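Local coordinates for 3-oxoacyl-[acyl-carrier-protein] synthase 3 (Pseudomonas aeruginosa, PDB 2X3E), which probably catalyses the first condensation of fatty acid synthesis, joining acetyl-CoA and malonyl-ACP to give 3-oxobutanoyl-ACP, at residues 7-15 / 59-70; 71-81 / 100-111. The protein carries 1 engineered substitution. All coordinates share one frame; numbering follows the deposited sequence. Where two conformers were deposited one is given.

Contact 1: 7-15 / 59-70; sequences VVCGLGSYL and RAASAALASAGL
Tyr14 and Arg59 pack together at one end of this contact, where helix 53-68 lies on edge strand 5-14 in the thiolase-like fold. The helix runs nearly antiparallel to the strand, at 152°, with segment axes only 5.6 Å apart.

Arg59 can be followed outward. Its CB sits on the root of the tyrosine, with Arg59 CB 3.4 Å from Tyr14 CG. CG then lies over the ring centre in a CH-pi contact, with Arg59 CG 3.9 Å from the Tyr14 centroid. Bends at chi2 and chi3 fold the chain back over the same ring. Arg59 NH1 comes 3.5 Å from Tyr14 CE1, and CE1 lies over one guanidinium face, toward its rim. The two planes are 40° apart, so this is not a flat stack.

Further along, small residues allow the close approach. Ala60 CB touches Ser13 CA, and Ala64 CB lies 3.6 Å from Gly12 N. Gly10 and Gly12 have no side chains to push the helix away. Leu11 instead turns its side chain to the opposite side of the strand, onto Leu290 of helix 285-295.

Cys9 and Gly10 form a classic beta bulge facing Val165. At the bulge, a water donates to Ser67 O and, weakly, to Cys9 O. Ser67 OG also bonds Val327 O, and it accepts a nearly straight bond from Leu11 N, 3.1 Å long with 170° at the hydrogen.

Contact 2: 71-81 / 100-111; sequences ERVDAVVLATS and LVGALAFDLSAA
The Phe106 ring has Val77 CG2 over one face, 3.5 Å above the plane and displaced toward the rim. This is a CH-pi contact, with Val77 CG2 3.5 Å from Phe106 CE2. Val77 CG1 comes to Phe106 CE1, so both methyls of the valine meet the ring. With chi1 at 66°, Phe106 CG stands between its backbone N and carbonyl carbon, and the ring swings back toward Val77.

The Asp107 carboxylate is a second flat group in the contact. It lies alongside Leu78 and Thr80, pointing the same way. Asp107 OD1 is 3.7 Å from Leu78 CB, and Asp107 OD2 is 3.9 Å from Thr80 CG2. OD1 accepts from Ala91 N and OD2 from Thr90 N, where helix 91-97 begins.

That helix connects the two strands in a beta-alpha-beta unit. Strands 75-79 and 104-109 are parallel neighbours, and Val76 N to Leu104 O is a 2.8 Å bond nearly along the C=O axis. Leu108 N to Leu78 O is the shortest of the backbone bonds at 2.7 Å, while Phe106 N to Val76 O is weak. Asp107 and Ser109 also pair antiparallel with a strand of the second subunit, so the sheet continues across the dimer.

Near the N-terminal ends of the strands, CD1 of Leu100, the first residue of a type II turn that ends at Ala103, meets Val73 CG2 and Val76 CG2. At the other end Ala111 precedes Ala112, the predicted active-site position, engineered to alanine here. One water bridges Ser81 OG to Ala111 O. A second water joins Ser81 OG and Ser109 OG, 2.7 Å from the latter.

In the fold
From the N terminus, strand 5-14 comes first and forms one edge of a five-stranded mixed sheet. Contact 1 closes when helix 53-68 returns to that strand, after a loop of 43 residues. The chain then turns at Gly69, in a Schellman motif, and enters strand 75-79. Eighteen residues separate segment 71-81 from 100-111, where contact 2 closes and strand 104-109 becomes the outermost strand on the other side of the sheet within this chain. The two closures follow in series and neither nests nor crosses. Strands 160-169 and 133-140 fill the sheet between them. Helix 53-68 also packs on strand 133-140, and Leu65 CD2 meets Val73 CG1 at 3.8 Å, which joins the contacts directly.

Contact 1: 7-15 / 59-70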
loop_
_atom_site.group_PDB
_atom_site.type_symbol
_atom_site.label_atom_id
_atom_site.label_comp_id
_atom_site.label_asym_id
_atom_site.label_seq_id
_atom_site.Cartn_x
_atom_site.Cartn_y
_atom_site.Cartn_z
ATOM N N VAL A 7 -16.238 -6.451 10.719
ATOM C CA VAL A 7 -17.527 -5.771 10.776
ATOM C C VAL A 7 -17.380 -4.248 10.778
ATOM O O VAL A 7 -16.665 -3.685 11.603
ATOM C CB VAL A 7 -18.302 -6.199 12.041
ATOM C CG1 VAL A 7 -19.570 -5.379 12.190
ATOM C CG2 VAL A 7 -18.617 -7.690 11.993
ATOM N N VAL A 8 -18.075 -3.583 9.862
ATOM C CA VAL A 8 -18.118 -2.116 9.850
ATOM C C VAL A 8 -18.879 -1.637 11.089
ATOM O O VAL A 8 -19.985 -2.101 11.356
ATOM C CB VAL A 8 -18.812 -1.568 8.575
ATOM C CG1 VAL A 8 -18.949 -0.049 8.643
ATOM C CG2 VAL A 8 -18.034 -1.971 7.325
ATOM N N CYS A 9 -18.285 -0.713 11.842
ATOM C CA CYS A 9 -18.919 -0.193 13.057
ATOM C C CYS A 9 -18.773 1.321 13.259
ATOM O O CYS A 9 -19.223 1.841 14.268
ATOM C CB CYS A 9 -18.405 -0.951 14.290
ATOM S SG CYS A 9 -16.635 -0.834 14.599
ATOM N N GLY A 10 -18.197 2.025 12.284
ATOM C CA GLY A 10 -18.020 3.476 12.378
ATOM C C GLY A 10 -17.760 4.101 11.023
ATOM O O GLY A 10 -17.167 3.470 10.149
ATOM N N LEU A 11 -18.228 5.337 10.847
ATOM C CA LEU A 11 -18.041 6.085 9.602
ATOM C C LEU A 11 -17.763 7.540 9.938
ATOM O O LEU A 11 -18.388 8.109 10.830
ATOM C CB LEU A 11 -19.289 5.982 8.714
ATOM C CG LEU A 11 -19.282 6.725 7.371
ATOM C CD1 LEU A 11 -18.341 6.071 6.384
ATOM C CD2 LEU A 11 -20.689 6.796 6.795
ATOM N N GLY A 12 -16.817 8.132 9.222
ATOM C CA GLY A 12 -16.531 9.557 9.339
ATOM C C GLY A 12 -15.954 10.071 8.040
ATOM O O GLY A 12 -15.550 9.292 7.177
ATOM N N SER A 13 -15.938 11.383 7.885
ATOM C CA SER A 13 -15.420 11.990 6.664
ATOM C C SER A 13 -14.994 13.421 6.909
ATOM O O SER A 13 -15.357 14.025 7.924
ATOM C CB SER A 13 -16.473 11.945 5.560
ATOM O OG SER A 13 -17.550 12.825 5.839
ATOM N N TYR A 14 -14.228 13.956 5.962
ATOM C CA TYR A 14 -13.844 15.355 5.981
ATOM C C TYR A 14 -13.621 15.860 4.556
ATOM O O TYR A 14 -12.949 15.211 3.751
ATOM C CB TYR A 14 -12.582 15.564 6.825
ATOM C CG TYR A 14 -12.159 17.014 6.895
ATOM C CD1 TYR A 14 -12.845 17.914 7.700
ATOM C CD2 TYR A 14 -11.086 17.490 6.138
ATOM C CE1 TYR A 14 -12.479 19.252 7.759
ATOM C CE2 TYR A 14 -10.704 18.833 6.195
ATOM C CZ TYR A 14 -11.407 19.704 7.009
ATOM O OH TYR A 14 -11.051 21.030 7.084
ATOM N N LEU A 15 -14.211 17.013 4.261
ATOM C CA LEU A 15 -14.012 17.706 2.999
ATOM C C LEU A 15 -13.316 19.032 3.290
ATOM O O LEU A 15 -13.692 19.729 4.238
ATOM C CB LEU A 15 -15.358 17.978 2.326
ATOM C CG LEU A 15 -16.163 16.766 1.859
ATOM C CD1 LEU A 15 -17.612 17.158 1.621
ATOM C CD2 LEU A 15 -15.552 16.149 0.606
ATOM N N ARG A 59 -8.793 14.157 10.055
ATOM C CA ARG A 59 -10.130 14.627 10.410
ATOM C C ARG A 59 -11.186 13.545 10.195
ATOM O O ARG A 59 -12.060 13.357 11.049
ATOM C CB ARG A 59 -10.496 15.895 9.626
ATOM C CG ARG A 59 -9.728 17.153 10.039
ATOM C CD ARG A 59 -10.025 17.586 11.488
ATOM N NE ARG A 59 -11.436 17.900 11.703
ATOM C CZ ARG A 59 -12.003 19.079 11.443
ATOM N NH1 ARG A 59 -11.290 20.086 10.951
ATOM N NH2 ARG A 59 -13.298 19.249 11.669
ATOM N N ALA A 60 -11.108 12.833 9.073
ATOM C CA ALA A 60 -12.069 11.754 8.795
ATOM C C ALA A 60 -11.976 10.627 9.816
ATOM O O ALA A 60 -13.000 10.106 10.270
ATOM C CB ALA A 60 -11.883 11.200 7.388
ATOM N N ALA A 61 -10.748 10.252 10.158
ATOM C CA ALA A 61 -10.490 9.167 11.103
ATOM C C ALA A 61 -10.948 9.503 12.519
ATOM O O ALA A 61 -11.515 8.645 13.203
ATOM C CB ALA A 61 -9.007 8.808 11.097
ATOM N N SER A 62 -10.711 10.734 12.969
ATOM C CA SER A 62 -11.179 11.166 14.287
ATOM C C SER A 62 -12.700 11.074 14.365
ATOM O O SER A 62 -13.243 10.595 15.357
ATOM C CB SER A 62 -10.733 12.596 14.611
ATOM O OG SER A 62 -9.319 12.709 14.651
ATOM N N ALA A 63 -13.384 11.534 13.315
ATOM C CA ALA A 63 -14.848 11.462 13.252
ATOM C C ALA A 63 -15.333 10.011 13.224
ATOM O O ALA A 63 -16.335 9.673 13.861
ATOM C CB ALA A 63 -15.379 12.222 12.028
ATOM N N ALA A 64 -14.611 9.160 12.501
ATOM C CA ALA A 64 -14.951 7.735 12.410
ATOM C C ALA A 64 -14.829 7.028 13.762
ATOM O O ALA A 64 -15.646 6.169 14.081
ATOM C CB ALA A 64 -14.088 7.047 11.364
ATOM N N LEU A 65 -13.812 7.391 14.543
ATOM C CA LEU A 65 -13.609 6.816 15.877
ATOM C C LEU A 65 -14.728 7.224 16.832
ATOM O O LEU A 65 -15.194 6.409 17.630
ATOM C CB LEU A 65 -12.255 7.245 16.455
ATOM C CG LEU A 65 -11.017 6.623 15.816
ATOM C CD1 LEU A 65 -9.772 7.366 16.267
ATOM C CD2 LEU A 65 -10.909 5.134 16.139
ATOM N N ALA A 66 -15.142 8.488 16.752
ATOM C CA ALA A 66 -16.276 8.989 17.525
ATOM C C ALA A 66 -17.544 8.227 17.164
ATOM O O ALA A 66 -18.284 7.810 18.046
ATOM C CB ALA A 66 -16.469 10.496 17.294
ATOM N N SER A 67 -17.778 8.037 15.865
ATOM C CA SER A 67 -18.926 7.262 15.367
ATOM C C SER A 67 -18.951 5.826 15.923
ATOM O O SER A 67 -19.997 5.333 16.341
ATOM C CB SER A 67 -18.893 7.227 13.832
ATOM O OG SER A 67 -19.880 6.363 13.294
ATOM N N ALA A 68 -17.793 5.172 15.934
ATOM C CA ALA A 68 -17.677 3.793 16.435
ATOM C C ALA A 68 -17.728 3.688 17.967
ATOM O O ALA A 68 -17.910 2.594 18.515
ATOM C CB ALA A 68 -16.397 3.166 15.919
ATOM N N GLY A 69 -17.554 4.813 18.659
ATOM C CA GLY A 69 -17.505 4.810 20.120
ATOM C C GLY A 69 -16.237 4.143 20.633
ATOM O O GLY A 69 -16.213 3.625 21.747
ATOM N N LEU A 70 -15.186 4.156 19.815
ATOM C CA LEU A 70 -13.906 3.563 20.167
ATOM C C LEU A 70 -12.860 4.665 20.229
ATOM O O LEU A 70 -12.912 5.605 19.441
ATOM C CB LEU A 70 -13.484 2.533 19.118
ATOM C CG LEU A 70 -14.381 1.315 18.911
ATOM C CD1 LEU A 70 -13.821 0.464 17.772
ATOM C CD2 LEU A 70 -14.509 0.489 20.193
HETATM O O HOH W 1 -21.805 3.951 14.874
#

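Contact 2: 71-81 / 100-111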
loop_
_atom_site.group_PDB
_atom_site.type_symbol
_atom_site.label_atom_id
_atom_site.label_comp_id
_atom_site.label_asym_id
_atom_site.label_seq_id
_atom_site.Cartn_x
_atom_site.Cartn_y
_atom_site.Cartn_z
ATOM N N GLU A 71 -11.923 4.559 21.168
ATOM C CA GLU A 71 -10.848 5.541 21.265
ATOM C C GLU A 71 -9.498 4.970 20.836
ATOM O O GLU A 71 -8.528 5.710 20.703
ATOM C CB GLU A 71 -10.795 6.109 22.677
ATOM C CG GLU A 71 -12.125 6.730 23.086
ATOM C CD GLU A 71 -12.094 7.333 24.460
ATOM O OE1 GLU A 71 -10.999 7.394 25.063
ATOM O OE2 GLU A 71 -13.172 7.742 24.944
ATOM N N ARG A 72 -9.449 3.657 20.596
ATOM C CA ARG A 72 -8.253 2.991 20.074
ATOM C C ARG A 72 -8.629 1.951 19.037
ATOM O O ARG A 72 -9.679 1.321 19.142
ATOM C CB ARG A 72 -7.480 2.287 21.193
ATOM C CG ARG A 72 -6.491 3.163 21.883
ATOM C CD ARG A 72 -5.822 2.454 23.058
ATOM N NE ARG A 72 -5.290 3.464 23.964
ATOM C CZ ARG A 72 -5.998 4.100 24.893
ATOM N NH1 ARG A 72 -7.284 3.815 25.094
ATOM N NH2 ARG A 72 -5.412 5.024 25.644
ATOM N N VAL A 73 -7.765 1.789 18.039
ATOM C CA VAL A 73 -7.810 0.652 17.121
ATOM C C VAL A 73 -6.384 0.108 16.955
ATOM O O VAL A 73 -5.411 0.803 17.273
ATOM C CB VAL A 73 -8.421 1.030 15.744
ATOM C CG1 VAL A 73 -9.891 1.452 15.912
ATOM C CG2 VAL A 73 -7.615 2.136 15.055
ATOM N N ASP A 74 -6.259 -1.122 16.461
ATOM C CA ASP A 74 -4.943 -1.781 16.369
ATOM C C ASP A 74 -4.170 -1.383 15.119
ATOM O O ASP A 74 -2.946 -1.519 15.077
ATOM C CB ASP A 74 -5.096 -3.308 16.393
ATOM C CG ASP A 74 -5.534 -3.840 17.736
ATOM O OD1 ASP A 74 -5.064 -3.325 18.775
ATOM O OD2 ASP A 74 -6.340 -4.797 17.762
ATOM N N ALA A 75 -4.891 -0.901 14.106
ATOM C CA ALA A 75 -4.339 -0.684 12.779
ATOM C C ALA A 75 -4.938 0.562 12.121
ATOM O O ALA A 75 -6.121 0.869 12.308
ATOM C CB ALA A 75 -4.594 -1.914 11.900
ATOM N N VAL A 76 -4.101 1.275 11.369
ATOM C CA VAL A 76 -4.532 2.427 10.585
ATOM C C VAL A 76 -3.984 2.298 9.166
ATOM O O VAL A 76 -2.778 2.346 8.955
ATOM C CB VAL A 76 -4.040 3.766 11.192
ATOM C CG1 VAL A 76 -4.507 4.928 10.327
ATOM C CG2 VAL A 76 -4.535 3.924 12.631
ATOM N N VAL A 77 -4.879 2.137 8.196
ATOM C CA VAL A 77 -4.483 1.967 6.800
ATOM C C VAL A 77 -5.090 3.078 5.950
ATOM O O VAL A 77 -6.277 3.373 6.076
ATOM C CB VAL A 77 -4.894 0.577 6.280
ATOM C CG1 VAL A 77 -4.667 0.462 4.765
ATOM C CG2 VAL A 77 -4.118 -0.504 7.030
ATOM N N LEU A 78 -4.255 3.729 5.133
ATOM C CA LEU A 78 -4.729 4.716 4.173
ATOM C C LEU A 78 -4.671 4.135 2.775
ATOM O O LEU A 78 -3.611 3.666 2.327
ATOM C CB LEU A 78 -3.901 6.004 4.197
ATOM C CG LEU A 78 -3.669 6.816 5.476
ATOM C CD1 LEU A 78 -3.456 8.293 5.122
ATOM C CD2 LEU A 78 -4.752 6.648 6.547
ATOM N N ALA A 79 -5.813 4.155 2.100
ATOM C CA ALA A 79 -5.887 3.877 0.669
ATOM C C ALA A 79 -5.745 5.217 -0.044
ATOM O O ALA A 79 -6.654 6.048 0.029
ATOM C CB ALA A 79 -7.211 3.219 0.327
ATOM N N THR A 80 -4.596 5.435 -0.691
ATOM C CA THR A 80 -4.280 6.721 -1.333
ATOM C C THR A 80 -3.266 6.577 -2.467
ATOM O O THR A 80 -2.434 5.666 -2.457
ATOM C CB THR A 80 -3.730 7.771 -0.312
ATOM O OG1 THR A 80 -3.679 9.066 -0.921
ATOM C CG2 THR A 80 -2.329 7.410 0.196
ATOM N N SER A 81 -3.363 7.479 -3.440
ATOM C CA SER A 81 -2.356 7.646 -4.496
ATOM C C SER A 81 -1.677 9.022 -4.393
ATOM O O SER A 81 -0.923 9.417 -5.282
ATOM C CB SER A 81 -3.009 7.514 -5.872
ATOM O OG SER A 81 -3.751 6.314 -5.970
ATOM N N LEU A 100 -2.668 7.289 18.269
ATOM C CA LEU A 100 -2.540 5.839 18.086
ATOM C C LEU A 100 -1.124 5.406 17.685
ATOM O O LEU A 100 -0.944 4.476 16.895
ATOM C CB LEU A 100 -3.558 5.342 17.052
ATOM C CG LEU A 100 -5.011 5.759 17.284
ATOM C CD1 LEU A 100 -5.882 5.221 16.174
ATOM C CD2 LEU A 100 -5.519 5.295 18.656
ATOM N N VAL A 101 -0.122 6.076 18.245
ATOM C CA VAL A 101 1.261 5.620 18.136
ATOM C C VAL A 101 1.337 4.149 18.550
ATOM O O VAL A 101 0.687 3.747 19.507
ATOM C CB VAL A 101 2.194 6.434 19.050
ATOM C CG1 VAL A 101 1.758 6.317 20.509
ATOM C CG2 VAL A 101 3.636 5.973 18.891
ATOM N N GLY A 102 2.119 3.362 17.821
ATOM C CA GLY A 102 2.229 1.929 18.071
ATOM C C GLY A 102 1.393 1.081 17.132
ATOM O O GLY A 102 1.679 -0.100 16.946
ATOM N N ALA A 103 0.360 1.671 16.534
ATOM C CA ALA A 103 -0.525 0.936 15.639
ATOM C C ALA A 103 0.203 0.473 14.382
ATOM O O ALA A 103 1.119 1.152 13.882
ATOM C CB ALA A 103 -1.729 1.799 15.254
ATOM N N LEU A 104 -0.206 -0.698 13.901
ATOM C CA LEU A 104 0.123 -1.179 12.564
ATOM C C LEU A 104 -0.352 -0.096 11.590
ATOM O O LEU A 104 -1.504 0.300 11.650
ATOM C CB LEU A 104 -0.632 -2.497 12.355
ATOM C CG LEU A 104 -0.694 -3.323 11.080
ATOM C CD1 LEU A 104 -1.401 -4.642 11.430
ATOM C CD2 LEU A 104 -1.405 -2.605 9.958
ATOM N N ALA A 105 0.522 0.406 10.719
ATOM C CA ALA A 105 0.120 1.494 9.820
ATOM C C ALA A 105 0.840 1.438 8.482
ATOM O O ALA A 105 2.062 1.325 8.446
ATOM C CB ALA A 105 0.367 2.849 10.493
ATOM N N PHE A 106 0.074 1.506 7.395
ATOM C CA PHE A 106 0.641 1.544 6.046
ATOM C C PHE A 106 -0.330 2.139 5.032
ATOM O O PHE A 106 -1.525 2.234 5.305
ATOM C CB PHE A 106 1.092 0.132 5.605
ATOM C CG PHE A 106 -0.039 -0.872 5.429
ATOM C CD1 PHE A 106 -0.682 -1.015 4.199
ATOM C CD2 PHE A 106 -0.423 -1.708 6.478
ATOM C CE1 PHE A 106 -1.702 -1.949 4.023
ATOM C CE2 PHE A 106 -1.431 -2.648 6.316
ATOM C CZ PHE A 106 -2.082 -2.770 5.086
ATOM N N ASP A 107 0.198 2.547 3.874
ATOM C CA ASP A 107 -0.613 3.054 2.756
ATOM C C ASP A 107 -0.784 1.962 1.696
ATOM O O ASP A 107 0.145 1.184 1.445
ATOM C CB ASP A 107 0.036 4.280 2.090
ATOM C CG ASP A 107 0.126 5.501 3.004
ATOM O OD1 ASP A 107 -0.283 5.441 4.187
ATOM O OD2 ASP A 107 0.638 6.551 2.528
ATOM N N LEU A 108 -1.966 1.923 1.071
ATOM C CA LEU A 108 -2.293 0.962 0.019
ATOM C C LEU A 108 -2.584 1.733 -1.259
ATOM O O LEU A 108 -3.330 2.709 -1.232
ATOM C CB LEU A 108 -3.505 0.117 0.431
ATOM C CG LEU A 108 -3.929 -1.020 -0.510
ATOM C CD1 LEU A 108 -4.564 -2.162 0.291
ATOM C CD2 LEU A 108 -4.882 -0.539 -1.618
ATOM N N SER A 109 -1.977 1.311 -2.366
ATOM C CA SER A 109 -2.142 1.987 -3.650
ATOM C C SER A 109 -2.952 1.129 -4.613
ATOM O O SER A 109 -2.480 0.095 -5.068
ATOM C CB SER A 109 -0.777 2.287 -4.260
ATOM O OG SER A 109 -0.916 2.764 -5.580
ATOM N N ALA A 110 -4.190 1.541 -4.873
ATOM C CA ALA A 110 -5.026 0.919 -5.900
ATOM C C ALA A 110 -5.963 1.953 -6.531
ATOM O O ALA A 110 -7.082 1.634 -6.927
ATOM C CB ALA A 110 -5.822 -0.256 -5.323
ATOM N N ALA A 111 -5.491 3.199 -6.613
ATOM C CA ALA A 111 -6.186 4.249 -7.339
ATOM C C ALA A 111 -7.646 4.374 -6.896
ATOM O O ALA A 111 -7.927 4.401 -5.696
ATOM C CB ALA A 111 -6.071 4.001 -8.852
HETATM O O HOH W 2 -5.933 5.949 -4.455
HETATM O O HOH W 3 -2.780 3.999 -7.171
#